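Long-range contact in lipoprotein (Actinomyces odontolyticus, PDB 3UP9), which probably serves as the membrane-anchored, methionine-binding receptor of a transport system, its pocket here holding selenomethionine: residues R120-L124 / L190-S194. Numbering follows the deposited sequence.
Sequences RALEL and LVVES. With MSE (selenomethionine), chain B.
Arg120 illustrates how an arginine can bind a carboxylate ligand while paired with an acid of its own protein. Its fully extended side chain (chi1 to chi3 all t) runs from helix 115-127 and meets Glu193 edge-on in a two-pronged salt bridge: Arg120 NE donates to Glu193 OE2 at 2.9 Å, and Arg120 NH2 to Glu193 OE1 at 3.1 Å. Elsewhere on the guanidinium rim, still near its plane, Arg120 NH1 donates to OXT of the bound selenomethionine at 2.9 Å. One water donates to both Arg120 O (2.8 Å) and Glu193 OE2 (2.7 Å). Glu193, itself extended (chi1 and chi2 t), adjoins the short, weakly bonded strand at about 191-192, antiparallel to strand 91-93 at the edge of a five-stranded mixed sheet; its OE1 also accepts from Leu90 N and Asn198 ND2. One helical turn on from Arg120 (Leu124 N to Arg120 O, 3.1 Å), Leu124 points toward the strand. With Leu124 in the t,p rotamer, Leu124 CD1 lies 3.6 Å from Glu193 CA and 4.1 Å from Val191 CG1; Leu124 CA and Glu193 CA are 6.2 Å apart. Helix and sheet edge thus meet beside the pocket in one lobe of a periplasmic-binding-protein-like fold, as expected for the NlpA family. One guanidinium bridges two carboxylates, and Glu193 probably helps to orient Arg120 so that NH1 faces that of the ligand.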
loop_
_atom_site.group_PDB
_atom_site.type_symbol
_atom_site.label_atom_id
_atom_site.label_comp_id
_atom_site.label_asym_id
_atom_site.label_seq_id
_atom_site.Cartn_x
_atom_site.Cartn_y
_atom_site.Cartn_z
ATOM N N ARG A 120 4.414 -1.404 10.391
ATOM C CA ARG A 120 3.141 -0.696 10.443
ATOM C C ARG A 120 1.967 -1.558 11.047
ATOM O O ARG A 120 1.149 -1.040 11.807
ATOM C CB ARG A 120 2.835 -0.184 9.048
ATOM C CG ARG A 120 1.454 0.395 8.856
ATOM C CD ARG A 120 1.305 0.768 7.394
ATOM N NE ARG A 120 0.039 1.403 7.034
ATOM C CZ ARG A 120 -0.375 1.502 5.774
ATOM N NH1 ARG A 120 0.391 1.082 4.793
ATOM N NH2 ARG A 120 -1.497 2.099 5.488
ATOM N N ALA A 121 1.935 -2.852 10.702
ATOM C CA ALA A 121 0.971 -3.839 11.210
ATOM C C ALA A 121 1.150 -4.055 12.724
ATOM O O ALA A 121 0.166 -4.118 13.476
ATOM C CB ALA A 121 1.132 -5.174 10.448
ATOM N N LEU A 122 2.415 -4.175 13.152
ATOM C CA LEU A 122 2.787 -4.207 14.578
ATOM C C LEU A 122 2.285 -2.988 15.347
ATOM O O LEU A 122 1.707 -3.161 16.413
ATOM C CB LEU A 122 4.295 -4.485 14.788
ATOM C CG LEU A 122 4.658 -5.972 14.441
ATOM C CD1 LEU A 122 6.170 -6.170 14.457
ATOM C CD2 LEU A 122 3.919 -6.969 15.332
ATOM N N GLU A 123 2.422 -1.778 14.799
ATOM C CA GLU A 123 1.861 -0.558 15.449
ATOM C C GLU A 123 0.326 -0.665 15.618
ATOM O O GLU A 123 -0.243 -0.266 16.639
ATOM C CB GLU A 123 2.113 0.708 14.616
ATOM C CG GLU A 123 3.514 0.943 14.084
ATOM C CD GLU A 123 4.513 1.306 15.138
ATOM O OE1 GLU A 123 4.096 1.380 16.321
ATOM O OE2 GLU A 123 5.710 1.517 14.775
ATOM N N LEU A 124 -0.333 -1.141 14.560
ATOM C CA LEU A 124 -1.768 -1.236 14.544
ATOM C C LEU A 124 -2.170 -2.156 15.667
ATOM O O LEU A 124 -3.106 -1.828 16.388
ATOM C CB LEU A 124 -2.298 -1.767 13.188
ATOM C CG LEU A 124 -3.812 -1.924 13.123
ATOM C CD1 LEU A 124 -4.420 -0.530 13.329
ATOM C CD2 LEU A 124 -4.194 -2.548 11.792
ATOM N N LEU A 190 -11.752 -5.917 10.894
ATOM C CA LEU A 190 -12.117 -6.077 12.319
ATOM C C LEU A 190 -11.645 -4.873 13.131
ATOM O O LEU A 190 -12.300 -4.472 14.094
ATOM C CB LEU A 190 -11.539 -7.364 12.912
ATOM C CG LEU A 190 -12.300 -8.671 12.714
ATOM C CD1 LEU A 190 -12.248 -9.104 11.249
ATOM C CD2 LEU A 190 -11.661 -9.744 13.599
ATOM N N VAL A 191 -10.493 -4.349 12.733
ATOM C CA VAL A 191 -9.778 -3.225 13.360
ATOM C C VAL A 191 -9.310 -2.419 12.138
ATOM O O VAL A 191 -8.894 -3.012 11.129
ATOM C CB VAL A 191 -8.532 -3.705 14.162
ATOM C CG1 VAL A 191 -7.672 -2.563 14.718
ATOM C CG2 VAL A 191 -8.954 -4.656 15.243
ATOM N N VAL A 192 -9.430 -1.108 12.192
ATOM C CA VAL A 192 -9.117 -0.259 11.049
ATOM C C VAL A 192 -8.123 0.789 11.576
ATOM O O VAL A 192 -8.393 1.439 12.564
ATOM C CB VAL A 192 -10.373 0.469 10.511
ATOM C CG1 VAL A 192 -9.986 1.373 9.336
ATOM C CG2 VAL A 192 -11.525 -0.519 10.208
ATOM N N GLU A 193 -6.982 0.933 10.922
ATOM C CA GLU A 193 -5.977 1.927 11.210
ATOM C C GLU A 193 -6.571 3.327 11.049
ATOM O O GLU A 193 -7.319 3.575 10.121
ATOM C CB GLU A 193 -4.863 1.750 10.190
ATOM C CG GLU A 193 -3.547 2.454 10.473
ATOM C CD GLU A 193 -2.590 2.353 9.283
ATOM O OE1 GLU A 193 -3.061 2.642 8.164
ATOM O OE2 GLU A 193 -1.383 2.058 9.480
ATOM N N SER A 194 -6.262 4.226 11.985
ATOM C CA SER A 194 -6.757 5.585 11.927
ATOM C C SER A 194 -6.245 6.330 10.702
ATOM O O SER A 194 -5.095 6.175 10.348
ATOM C CB SER A 194 -6.375 6.335 13.183
ATOM O OG SER A 194 -6.329 7.715 12.921
HETATM N N MSE B 300 -0.911 0.132 -1.255
HETATM C CA MSE B 300 -0.199 -0.168 0.007
HETATM C C MSE B 300 -0.654 0.683 1.168
HETATM O O MSE B 300 -1.019 1.872 0.966
HETATM O OXT MSE B 300 -0.636 0.150 2.289
HETATM C CB MSE B 300 1.283 0.034 -0.175
HETATM C CG MSE B 300 2.145 -0.389 1.055
HETATM SE SE MSE B 300 4.002 -0.064 0.710
HETATM C CE MSE B 300 4.345 -1.090 -0.974
HETATM O O HOH W 1 -0.561 1.214 11.884
#